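Local coordinates for probable sugar ABC transporter, sugar-binding protein (Streptococcus pneumoniae, PDB 2W7Y) that binds a sugar such as the blood group A-trisaccharide outside the cell, probably to deliver it to an ABC transporter, at residues Leu40-Gly45 and Asp61-Phe66; Phe99-Asp104 and Glu319-Leu324; Val75-Thr80 and Leu326-Tyr331. All blocks are in the same frame, centred on the assembly; numbering follows the deposited sequence.

Contact 1: Leu40-Gly45 and Asp61-Phe66; sequences LEFYHG and DLYDKF. With FUC (alpha-L-fucopyranose), chain C.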
loop_
_atom_site.group_PDB
_atom_site.type_symbol
_atom_site.label_atom_id
_atom_site.label_comp_id
_atom_site.label_asym_id
_atom_site.label_seq_id
_atom_site.Cartn_x
_atom_site.Cartn_y
_atom_site.Cartn_z
ATOM N N LEU A 40 -19.711 -7.137 18.377
ATOM C CA LEU A 40 -18.380 -6.726 17.945
ATOM C C LEU A 40 -18.466 -6.085 16.557
ATOM O O LEU A 40 -18.693 -6.773 15.553
ATOM C CB LEU A 40 -17.416 -7.918 17.938
ATOM C CG LEU A 40 -15.947 -7.645 17.592
ATOM C CD1 LEU A 40 -15.202 -7.023 18.768
ATOM C CD2 LEU A 40 -15.261 -8.918 17.150
ATOM N N GLU A 41 -18.285 -4.763 16.517
ATOM C CA GLU A 41 -18.376 -3.990 15.279
ATOM C C GLU A 41 -17.058 -4.020 14.499
ATOM O O GLU A 41 -16.009 -3.636 15.019
ATOM C CB GLU A 41 -18.823 -2.543 15.572
ATOM C CG GLU A 41 -17.834 -1.704 16.393
ATOM C CD GLU A 41 -18.395 -0.368 16.885
ATOM O OE1 GLU A 41 -17.609 0.433 17.450
ATOM O OE2 GLU A 41 -19.611 -0.122 16.716
ATOM N N PHE A 42 -17.119 -4.488 13.254
ATOM C CA PHE A 42 -15.929 -4.585 12.411
ATOM C C PHE A 42 -16.018 -3.664 11.197
ATOM O O PHE A 42 -16.847 -3.868 10.315
ATOM C CB PHE A 42 -15.653 -6.047 12.007
ATOM C CG PHE A 42 -14.695 -6.199 10.847
ATOM C CD1 PHE A 42 -13.389 -5.703 10.921
ATOM C CD2 PHE A 42 -15.098 -6.840 9.681
ATOM C CE1 PHE A 42 -12.502 -5.835 9.848
ATOM C CE2 PHE A 42 -14.221 -6.982 8.604
ATOM C CZ PHE A 42 -12.917 -6.480 8.688
ATOM N N TYR A 43 -15.152 -2.655 11.163
ATOM C CA TYR A 43 -15.131 -1.688 10.068
ATOM C C TYR A 43 -14.117 -2.064 8.984
ATOM O O TYR A 43 -12.958 -2.357 9.282
ATOM C CB TYR A 43 -14.881 -0.266 10.600
ATOM C CG TYR A 43 -15.958 0.204 11.553
ATOM C CD1 TYR A 43 -15.814 0.038 12.931
ATOM C CD2 TYR A 43 -17.134 0.784 11.075
ATOM C CE1 TYR A 43 -16.807 0.446 13.811
ATOM C CE2 TYR A 43 -18.137 1.195 11.949
ATOM C CZ TYR A 43 -17.967 1.023 13.316
ATOM O OH TYR A 43 -18.954 1.433 14.190
ATOM N N HIS A 44 -14.578 -2.056 7.733
ATOM C CA HIS A 44 -13.740 -2.324 6.554
ATOM C C HIS A 44 -14.140 -1.421 5.378
ATOM O O HIS A 44 -15.201 -0.800 5.407
ATOM C CB HIS A 44 -13.832 -3.797 6.155
ATOM C CG HIS A 44 -15.187 -4.211 5.673
ATOM N ND1 HIS A 44 -16.167 -4.684 6.519
ATOM C CD2 HIS A 44 -15.727 -4.219 4.430
ATOM C CE1 HIS A 44 -17.252 -4.966 5.820
ATOM N NE2 HIS A 44 -17.012 -4.694 4.549
ATOM N N GLY A 45 -13.293 -1.352 4.352
ATOM C CA GLY A 45 -13.563 -0.511 3.186
ATOM C C GLY A 45 -14.038 -1.239 1.936
ATOM O O GLY A 45 -13.993 -0.690 0.835
ATOM N N ASP A 61 -18.157 -11.808 1.847
ATOM C CA ASP A 61 -18.538 -13.217 2.008
ATOM C C ASP A 61 -17.682 -13.903 3.067
ATOM O O ASP A 61 -18.190 -14.691 3.864
ATOM C CB ASP A 61 -18.453 -13.974 0.677
ATOM C CG ASP A 61 -19.595 -13.635 -0.271
ATOM O OD1 ASP A 61 -20.617 -13.081 0.187
ATOM O OD2 ASP A 61 -19.470 -13.928 -1.479
ATOM N N LEU A 62 -16.387 -13.591 3.066
ATOM C CA LEU A 62 -15.445 -14.061 4.084
ATOM C C LEU A 62 -15.837 -13.622 5.495
ATOM O O LEU A 62 -15.714 -14.395 6.440
ATOM C CB LEU A 62 -14.026 -13.561 3.764
ATOM C CG LEU A 62 -12.948 -14.477 3.161
ATOM C CD1 LEU A 62 -13.490 -15.466 2.139
ATOM C CD2 LEU A 62 -11.819 -13.636 2.558
ATOM N N TYR A 63 -16.314 -12.385 5.626
ATOM C CA TYR A 63 -16.630 -11.799 6.933
ATOM C C TYR A 63 -17.883 -12.385 7.584
ATOM O O TYR A 63 -17.841 -12.813 8.734
ATOM C CB TYR A 63 -16.785 -10.275 6.847
ATOM C CG TYR A 63 -15.607 -9.502 6.287
ATOM C CD1 TYR A 63 -14.289 -9.898 6.534
ATOM C CD2 TYR A 63 -15.816 -8.342 5.537
ATOM C CE1 TYR A 63 -13.214 -9.174 6.024
ATOM C CE2 TYR A 63 -14.746 -7.610 5.026
ATOM C CZ TYR A 63 -13.451 -8.033 5.275
ATOM O OH TYR A 63 -12.401 -7.307 4.773
ATOM N N ASP A 64 -19.001 -12.389 6.861
ATOM C CA ASP A 64 -20.264 -12.852 7.449
ATOM C C ASP A 64 -20.365 -14.380 7.525
ATOM O O ASP A 64 -21.283 -14.919 8.140
ATOM C CB ASP A 64 -21.497 -12.202 6.782
ATOM C CG ASP A 64 -21.491 -12.321 5.276
ATOM O OD1 ASP A 64 -20.840 -13.241 4.744
ATOM O OD2 ASP A 64 -22.151 -11.486 4.623
ATOM N N LYS A 65 -19.404 -15.052 6.899
ATOM C CA LYS A 65 -19.178 -16.482 7.064
ATOM C C LYS A 65 -18.534 -16.755 8.429
ATOM O O LYS A 65 -18.825 -17.770 9.071
ATOM C CB LYS A 65 -18.312 -16.985 5.906
ATOM C CG LYS A 65 -17.570 -18.297 6.096
ATOM C CD LYS A 65 -16.876 -18.655 4.785
ATOM C CE LYS A 65 -15.498 -19.252 5.006
ATOM N NZ LYS A 65 -14.715 -19.301 3.735
ATOM N N PHE A 66 -17.666 -15.838 8.862
ATOM C CA PHE A 66 -17.124 -15.843 10.224
ATOM C C PHE A 66 -18.236 -15.583 11.246
ATOM O O PHE A 66 -18.272 -16.215 12.300
ATOM C CB PHE A 66 -16.005 -14.798 10.371
ATOM C CG PHE A 66 -15.480 -14.656 11.780
ATOM C CD1 PHE A 66 -14.430 -15.449 12.228
ATOM C CD2 PHE A 66 -16.032 -13.723 12.654
ATOM C CE1 PHE A 66 -13.940 -15.323 13.520
ATOM C CE2 PHE A 66 -15.549 -13.593 13.957
ATOM C CZ PHE A 66 -14.502 -14.393 14.388
HETATM C C1 FUC C . -8.126 -0.041 -0.440
HETATM C C2 FUC C . -9.134 0.698 -1.325
HETATM C C3 FUC C . -10.317 -0.221 -1.634
HETATM C C4 FUC C . -10.967 -0.688 -0.331
HETATM C C5 FUC C . -9.907 -1.347 0.557
HETATM C C6 FUC C . -10.446 -1.734 1.930
HETATM O O2 FUC C . -8.508 1.095 -2.520
HETATM O O3 FUC C . -11.254 0.412 -2.479
HETATM O O4 FUC C . -11.560 0.407 0.342
HETATM O O5 FUC C . -8.769 -0.515 0.736
#
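Phe42 and Tyr63 mark the closest backbone approach, with CA atoms 9.1 Å apart, where strand 39-44 packs against helix 54-69 in the first beta-alpha-beta crossover of a solute-binding lobe. The Tyr63 ring reaches in between Phe42 and His44, two alternate residues that point off the same side of the strand, and the three form a buried aromatic cluster. With CG anti to the carbonyl carbon (chi1 -57°), Tyr63 presents one face to Phe42, whose CE2 sits 3.3 Å above the plane and over the ring centre. This is a T-shaped pair, with planes at 80°. Tyr63 in turn becomes the edge partner: its CE2 stands over the middle of the His44 imidazole, 3.5 Å from His44 CG, the two planes inclined at 51°. One ring thus receives an edge on its face and offers its own edge to the next.

Tyr63 OH is buried by the contact and has no polar partner in the model; the nearest atoms across the contact are carbons, Phe42 CZ and His44 CB, each 4.0 Å from Tyr63 OH. Just past His44 the strand ends at the glycan pocket, where the fucose hydroxyl O4 donates a hydrogen bond of 2.7 Å to Gly45 O.

Contact 2: Phe99-Asp104 and Glu319-Leu324; sequences FPDVID and EAKQKL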
loop_
_atom_site.group_PDB
_atom_site.type_symbol
_atom_site.label_atom_id
_atom_site.label_comp_id
_atom_site.label_asym_id
_atom_site.label_seq_id
_atom_site.Cartn_x
_atom_site.Cartn_y
_atom_site.Cartn_z
ATOM N N PHE A 99 -11.708 3.635 20.568
ATOM C CA PHE A 99 -11.221 2.954 19.377
ATOM C C PHE A 99 -12.341 2.077 18.814
ATOM O O PHE A 99 -13.129 1.522 19.586
ATOM C CB PHE A 99 -9.976 2.115 19.703
ATOM C CG PHE A 99 -9.074 1.880 18.523
ATOM C CD1 PHE A 99 -8.234 2.893 18.056
ATOM C CD2 PHE A 99 -9.061 0.646 17.874
ATOM C CE1 PHE A 99 -7.401 2.682 16.963
ATOM C CE2 PHE A 99 -8.235 0.426 16.774
ATOM C CZ PHE A 99 -7.404 1.444 16.319
ATOM N N PRO A 100 -12.442 1.975 17.470
ATOM C CA PRO A 100 -13.401 1.034 16.879
ATOM C C PRO A 100 -13.083 -0.387 17.324
ATOM O O PRO A 100 -11.908 -0.769 17.355
ATOM C CB PRO A 100 -13.171 1.190 15.368
ATOM C CG PRO A 100 -11.827 1.834 15.237
ATOM C CD PRO A 100 -11.698 2.717 16.436
ATOM N N ASP A 101 -14.112 -1.155 17.684
ATOM C CA ASP A 101 -13.915 -2.522 18.185
ATOM C C ASP A 101 -12.881 -3.280 17.351
ATOM O O ASP A 101 -11.876 -3.758 17.877
ATOM C CB ASP A 101 -15.240 -3.288 18.224
ATOM C CG ASP A 101 -16.200 -2.762 19.280
ATOM O OD1 ASP A 101 -17.379 -3.175 19.244
ATOM O OD2 ASP A 101 -15.792 -1.951 20.145
ATOM N N VAL A 102 -13.141 -3.377 16.049
ATOM C CA VAL A 102 -12.210 -3.971 15.090
ATOM C C VAL A 102 -12.237 -3.094 13.847
ATOM O O VAL A 102 -13.311 -2.706 13.385
ATOM C CB VAL A 102 -12.614 -5.427 14.696
ATOM C CG1 VAL A 102 -11.617 -6.032 13.691
ATOM C CG2 VAL A 102 -12.732 -6.324 15.923
ATOM N N ILE A 103 -11.061 -2.757 13.322
ATOM C CA ILE A 103 -10.978 -2.069 12.036
ATOM C C ILE A 103 -9.898 -2.682 11.148
ATOM O O ILE A 103 -8.798 -2.967 11.618
ATOM C CB ILE A 103 -10.803 -0.521 12.187
ATOM C CG1 ILE A 103 -10.916 0.182 10.822
ATOM C CG2 ILE A 103 -9.501 -0.175 12.930
ATOM C CD1 ILE A 103 -11.292 1.654 10.891
ATOM N N ASP A 104 -10.240 -2.919 9.883
ATOM C CA ASP A 104 -9.259 -3.269 8.864
ATOM C C ASP A 104 -8.824 -1.985 8.174
ATOM O O ASP A 104 -9.578 -1.380 7.411
ATOM C CB ASP A 104 -9.816 -4.283 7.849
ATOM C CG ASP A 104 -8.847 -4.556 6.692
ATOM O OD1 ASP A 104 -9.330 -4.876 5.582
ATOM O OD2 ASP A 104 -7.611 -4.443 6.875
ATOM N N GLU A 319 -13.856 -9.262 27.984
ATOM C CA GLU A 319 -13.024 -10.426 27.688
ATOM C C GLU A 319 -13.545 -11.240 26.503
ATOM O O GLU A 319 -12.762 -11.705 25.673
ATOM C CB GLU A 319 -12.892 -11.312 28.927
ATOM N N ALA A 320 -14.868 -11.386 26.429
ATOM C CA ALA A 320 -15.522 -12.230 25.428
ATOM C C ALA A 320 -15.421 -11.688 24.001
ATOM O O ALA A 320 -15.235 -12.461 23.057
ATOM C CB ALA A 320 -16.982 -12.471 25.810
ATOM N N LYS A 321 -15.553 -10.373 23.842
ATOM C CA LYS A 321 -15.463 -9.770 22.508
ATOM C C LYS A 321 -14.029 -9.476 22.073
ATOM O O LYS A 321 -13.749 -9.375 20.876
ATOM C CB LYS A 321 -16.386 -8.552 22.346
ATOM C CG LYS A 321 -16.252 -7.453 23.388
ATOM C CD LYS A 321 -17.419 -6.470 23.295
ATOM C CE LYS A 321 -17.325 -5.598 22.046
ATOM N NZ LYS A 321 -18.388 -4.564 21.985
ATOM N N GLN A 322 -13.128 -9.356 23.046
ATOM C CA GLN A 322 -11.693 -9.292 22.766
ATOM C C GLN A 322 -11.174 -10.626 22.221
ATOM O O GLN A 322 -10.353 -10.646 21.306
ATOM C CB GLN A 322 -10.895 -8.873 24.006
ATOM C CG GLN A 322 -9.384 -8.836 23.775
ATOM C CD GLN A 322 -8.606 -8.281 24.946
ATOM O OE1 GLN A 322 -8.873 -7.181 25.417
ATOM N NE2 GLN A 322 -7.615 -9.037 25.411
ATOM N N LYS A 323 -11.654 -11.734 22.781
ATOM C CA LYS A 323 -11.212 -13.051 22.321
ATOM C C LYS A 323 -11.860 -13.485 21.004
ATOM O O LYS A 323 -11.272 -14.268 20.264
ATOM C CB LYS A 323 -11.329 -14.124 23.416
ATOM C CG LYS A 323 -12.736 -14.480 23.865
ATOM C CD LYS A 323 -12.725 -15.564 24.952
ATOM C CE LYS A 323 -11.969 -15.123 26.210
ATOM N NZ LYS A 323 -12.245 -16.011 27.380
ATOM N N LEU A 324 -13.051 -12.968 20.710
ATOM C CA LEU A 324 -13.689 -13.188 19.412
ATOM C C LEU A 324 -12.984 -12.380 18.318
ATOM O O LEU A 324 -12.863 -12.836 17.174
ATOM C CB LEU A 324 -15.180 -12.828 19.455
ATOM C CG LEU A 324 -15.949 -12.903 18.126
ATOM C CD1 LEU A 324 -16.216 -14.343 17.718
ATOM C CD2 LEU A 324 -17.246 -12.115 18.194
#
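Asp101 and Lys321 join the start of strand 102-104 to the first turn of helix 319-332 by a single salt bridge at the protein surface, the CA atoms of Asp101 and Gln322 lying 8.5 Å apart. No apolar packing accompanies it between the two segments.

The ionic interaction uses one carboxylate oxygen. Lys321 NZ donates a hydrogen bond of 3.2 Å to Asp101 OD1, while Asp101 OD2 stays 4.1 Å from the same nitrogen, so the ammonium group is not shared evenly across the carboxylate. It approaches from above the carboxylate plane, 49° out of it. The lysine chain gets there by a bend: CG lies between the backbone N and carbonyl carbon (chi1 53°), and a turn at chi3 (-72°) swings CE and NZ back toward the acid. CE consequently comes within 3.7 Å of Asp101 OD1 as well.

Hydrogen bonds to the backbone anchor both charged ends. Lys321 NZ has its stronger polar partner in Val39 O, at the beginning of strand 39-44, and Asp101 OD1 also accepts the amide N-H of Glu41. OD1 is therefore gripped by one amide and one ammonium group, which would be expected to stabilise its negative charge. On the helix side, Lys323 N bonds to Glu319 O at 3.1 Å, forming part of the first turn that carries Lys321.

Strand 39-44 thus supplies backbone partners to both members of the bridge. Beyond Asp101, strand 102-104 runs between parallel strand 39-44 and antiparallel strand 311-313; helix 86-94 packs on Ile103, while helix 319-332 lies across the other face of the sheet, its N-terminal turn beside the ends at which the parallel strands 76-81, 39-44 and 102-104 begin.

Contact 3: Val75-Thr80 and Leu326-Tyr331; sequences VEFKPT and LEFLKY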
loop_
_atom_site.group_PDB
_atom_site.type_symbol
_atom_site.label_atom_id
_atom_site.label_comp_id
_atom_site.label_asym_id
_atom_site.label_seq_id
_atom_site.Cartn_x
_atom_site.Cartn_y
_atom_site.Cartn_z
ATOM N N VAL A 75 -21.425 -13.357 21.762
ATOM C CA VAL A 75 -21.051 -12.105 21.102
ATOM C C VAL A 75 -21.215 -12.266 19.592
ATOM O O VAL A 75 -20.694 -13.217 19.006
ATOM C CB VAL A 75 -19.590 -11.682 21.432
ATOM C CG1 VAL A 75 -19.251 -10.335 20.790
ATOM C CG2 VAL A 75 -19.361 -11.621 22.940
ATOM N N GLU A 76 -21.945 -11.344 18.968
ATOM C CA GLU A 76 -22.164 -11.418 17.525
ATOM C C GLU A 76 -21.233 -10.496 16.734
ATOM O O GLU A 76 -20.929 -9.377 17.151
ATOM C CB GLU A 76 -23.639 -11.193 17.155
ATOM C CG GLU A 76 -24.063 -9.745 16.942
ATOM C CD GLU A 76 -25.385 -9.624 16.198
ATOM O OE1 GLU A 76 -26.360 -10.303 16.593
ATOM O OE2 GLU A 76 -25.450 -8.843 15.222
ATOM N N PHE A 77 -20.783 -11.000 15.593
ATOM C CA PHE A 77 -19.861 -10.293 14.724
ATOM C C PHE A 77 -20.648 -9.454 13.721
ATOM O O PHE A 77 -21.546 -9.961 13.039
ATOM C CB PHE A 77 -18.957 -11.304 14.010
ATOM C CG PHE A 77 -17.859 -10.679 13.199
ATOM C CD1 PHE A 77 -16.741 -10.132 13.821
ATOM C CD2 PHE A 77 -17.936 -10.650 11.813
ATOM C CE1 PHE A 77 -15.723 -9.559 13.074
ATOM C CE2 PHE A 77 -16.915 -10.078 11.059
ATOM C CZ PHE A 77 -15.810 -9.537 11.696
ATOM N N LYS A 78 -20.316 -8.166 13.649
ATOM C CA LYS A 78 -21.012 -7.235 12.763
ATOM C C LYS A 78 -20.053 -6.477 11.836
ATOM O O LYS A 78 -19.441 -5.488 12.245
ATOM C CB LYS A 78 -21.889 -6.265 13.569
ATOM C CG LYS A 78 -22.720 -5.297 12.724
ATOM C CD LYS A 78 -23.799 -6.022 11.931
ATOM C CE LYS A 78 -24.486 -5.100 10.939
ATOM N NZ LYS A 78 -25.560 -5.817 10.191
ATOM N N PRO A 79 -19.918 -6.949 10.582
ATOM C CA PRO A 79 -19.136 -6.220 9.592
ATOM C C PRO A 79 -19.892 -4.980 9.096
ATOM O O PRO A 79 -21.077 -5.059 8.746
ATOM C CB PRO A 79 -18.948 -7.237 8.456
ATOM C CG PRO A 79 -19.505 -8.544 8.960
ATOM C CD PRO A 79 -20.485 -8.190 10.026
ATOM N N THR A 80 -19.196 -3.846 9.091
ATOM C CA THR A 80 -19.754 -2.582 8.641
ATOM C C THR A 80 -18.881 -2.026 7.520
ATOM O O THR A 80 -17.762 -1.569 7.772
ATOM C CB THR A 80 -19.860 -1.561 9.802
ATOM O OG1 THR A 80 -20.572 -2.151 10.898
ATOM C CG2 THR A 80 -20.591 -0.305 9.354
ATOM N N LEU A 326 -9.763 -11.575 18.375
ATOM C CA LEU A 326 -8.513 -12.300 18.136
ATOM C C LEU A 326 -8.768 -13.572 17.334
ATOM O O LEU A 326 -7.935 -13.968 16.511
ATOM C CB LEU A 326 -7.793 -12.613 19.453
ATOM C CG LEU A 326 -7.131 -11.435 20.185
ATOM C CD1 LEU A 326 -6.800 -11.805 21.625
ATOM C CD2 LEU A 326 -5.886 -10.930 19.457
ATOM N N GLU A 327 -9.923 -14.199 17.572
ATOM C CA GLU A 327 -10.395 -15.315 16.745
ATOM C C GLU A 327 -10.585 -14.886 15.281
ATOM O O GLU A 327 -10.337 -15.672 14.369
ATOM C CB GLU A 327 -11.692 -15.914 17.309
ATOM C CG GLU A 327 -11.515 -16.722 18.610
ATOM C CD GLU A 327 -12.837 -17.075 19.302
ATOM O OE1 GLU A 327 -13.814 -17.406 18.600
ATOM O OE2 GLU A 327 -12.904 -17.038 20.555
ATOM N N PHE A 328 -11.007 -13.638 15.069
ATOM C CA PHE A 328 -11.190 -13.090 13.723
ATOM C C PHE A 328 -9.856 -12.843 13.010
ATOM O O PHE A 328 -9.740 -13.076 11.808
ATOM C CB PHE A 328 -12.042 -11.811 13.760
ATOM C CG PHE A 328 -12.248 -11.171 12.410
ATOM C CD1 PHE A 328 -12.987 -11.817 11.420
ATOM C CD2 PHE A 328 -11.701 -9.920 12.129
ATOM C CE1 PHE A 328 -13.179 -11.231 10.171
ATOM C CE2 PHE A 328 -11.894 -9.323 10.883
ATOM C CZ PHE A 328 -12.638 -9.979 9.905
ATOM N N LEU A 329 -8.868 -12.360 13.760
ATOM C CA LEU A 329 -7.492 -12.254 13.285
ATOM C C LEU A 329 -6.953 -13.625 12.865
ATOM O O LEU A 329 -6.357 -13.759 11.800
ATOM C CB LEU A 329 -6.599 -11.632 14.371
ATOM C CG LEU A 329 -5.075 -11.729 14.215
ATOM C CD1 LEU A 329 -4.592 -10.938 13.010
ATOM C CD2 LEU A 329 -4.361 -11.272 15.478
ATOM N N LYS A 330 -7.171 -14.627 13.718
ATOM C CA LYS A 330 -6.817 -16.022 13.457
ATOM C C LYS A 330 -7.478 -16.543 12.176
ATOM O O LYS A 330 -6.841 -17.224 11.365
ATOM C CB LYS A 330 -7.238 -16.875 14.663
ATOM C CG LYS A 330 -7.177 -18.388 14.485
ATOM C CD LYS A 330 -5.907 -18.970 15.078
ATOM C CE LYS A 330 -6.112 -20.412 15.505
ATOM N NZ LYS A 330 -6.854 -20.510 16.796
ATOM N N TYR A 331 -8.757 -16.211 12.008
ATOM C CA TYR A 331 -9.552 -16.639 10.859
ATOM C C TYR A 331 -9.057 -16.033 9.537
ATOM O O TYR A 331 -8.819 -16.757 8.565
ATOM C CB TYR A 331 -11.025 -16.303 11.111
ATOM C CG TYR A 331 -11.944 -16.444 9.919
ATOM C CD1 TYR A 331 -12.485 -17.683 9.570
ATOM C CD2 TYR A 331 -12.295 -15.331 9.152
ATOM C CE1 TYR A 331 -13.344 -17.813 8.477
ATOM C CE2 TYR A 331 -13.145 -15.446 8.060
ATOM C CZ TYR A 331 -13.670 -16.687 7.730
ATOM O OH TYR A 331 -14.516 -16.805 6.652
#
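Phe77 and Phe328 carry this buried contact between strand 76-81 and helix 319-332; their CA atoms are also the nearest across it, 9.2 Å apart. It is apolar packing of a helix against one face of the sheet, over its outermost strand, without a hydrogen bond between the segments.

The aromatic interaction is oblique, with ring centroids 4.6 Å apart and planes inclined at 38°, a geometry that is neither a stack nor a T-shaped pair. Phe77 approaches with its far end: CZ lies 3.4 Å above the face of Phe328, displaced from the centre toward the rim. There it is 3.5 Å from Phe328 CE1 and 3.6 Å from Phe328 CD1. Phe77 CE1 leans over the root of the same ring, 3.9 Å from Phe328 CG. Both residues hold CG on the far side of CB from the backbone N (chi1 -174° for Phe77 and 179° for Phe328), which extends the rings into the gap between strand and helix, where the two side chains cross at about a right angle.

The polar bonds lie within the helix and between helices. Within the helix, Lys330 N bonds to Leu326 O at 3.0 Å and Tyr331 N to Glu327 O, while the hydroxyl of Tyr331 donates to Leu62 O and thereby ties helix 319-332 to helix 54-69.

Around the two rings, Phe66 of helix 54-69 makes edge-to-face contacts with both Phe77 and Phe328, and Phe42 of strand 39-44 meets both as well. The pair therefore belongs to a hydrophobic layer in which helices 54-69 and 319-332 pack together on one face of the sheet, over outer strand 76-81 and its parallel neighbour 39-44.

How the contacts relate
From the N terminus, contact 1 closes first, a short loop joining strand 39-44 to helix 54-69. The chain then enters strand 76-81, opening contact 3, and passes through strand 102-104, where contact 2 opens. Both close more than 200 residues later on helix 319-332, contact 2 at its start and contact 3 further along, so the contact 2 loop lies wholly within that of contact 3. The three strands stand in the order 76-81, 39-44, 102-104, with 311-313 beyond, consistent with a type II solute-binding fold. Strand 39-44 is central: Tyr43 bonds to Val102 and Asp104, while Phe42 O bonds to Thr80 N.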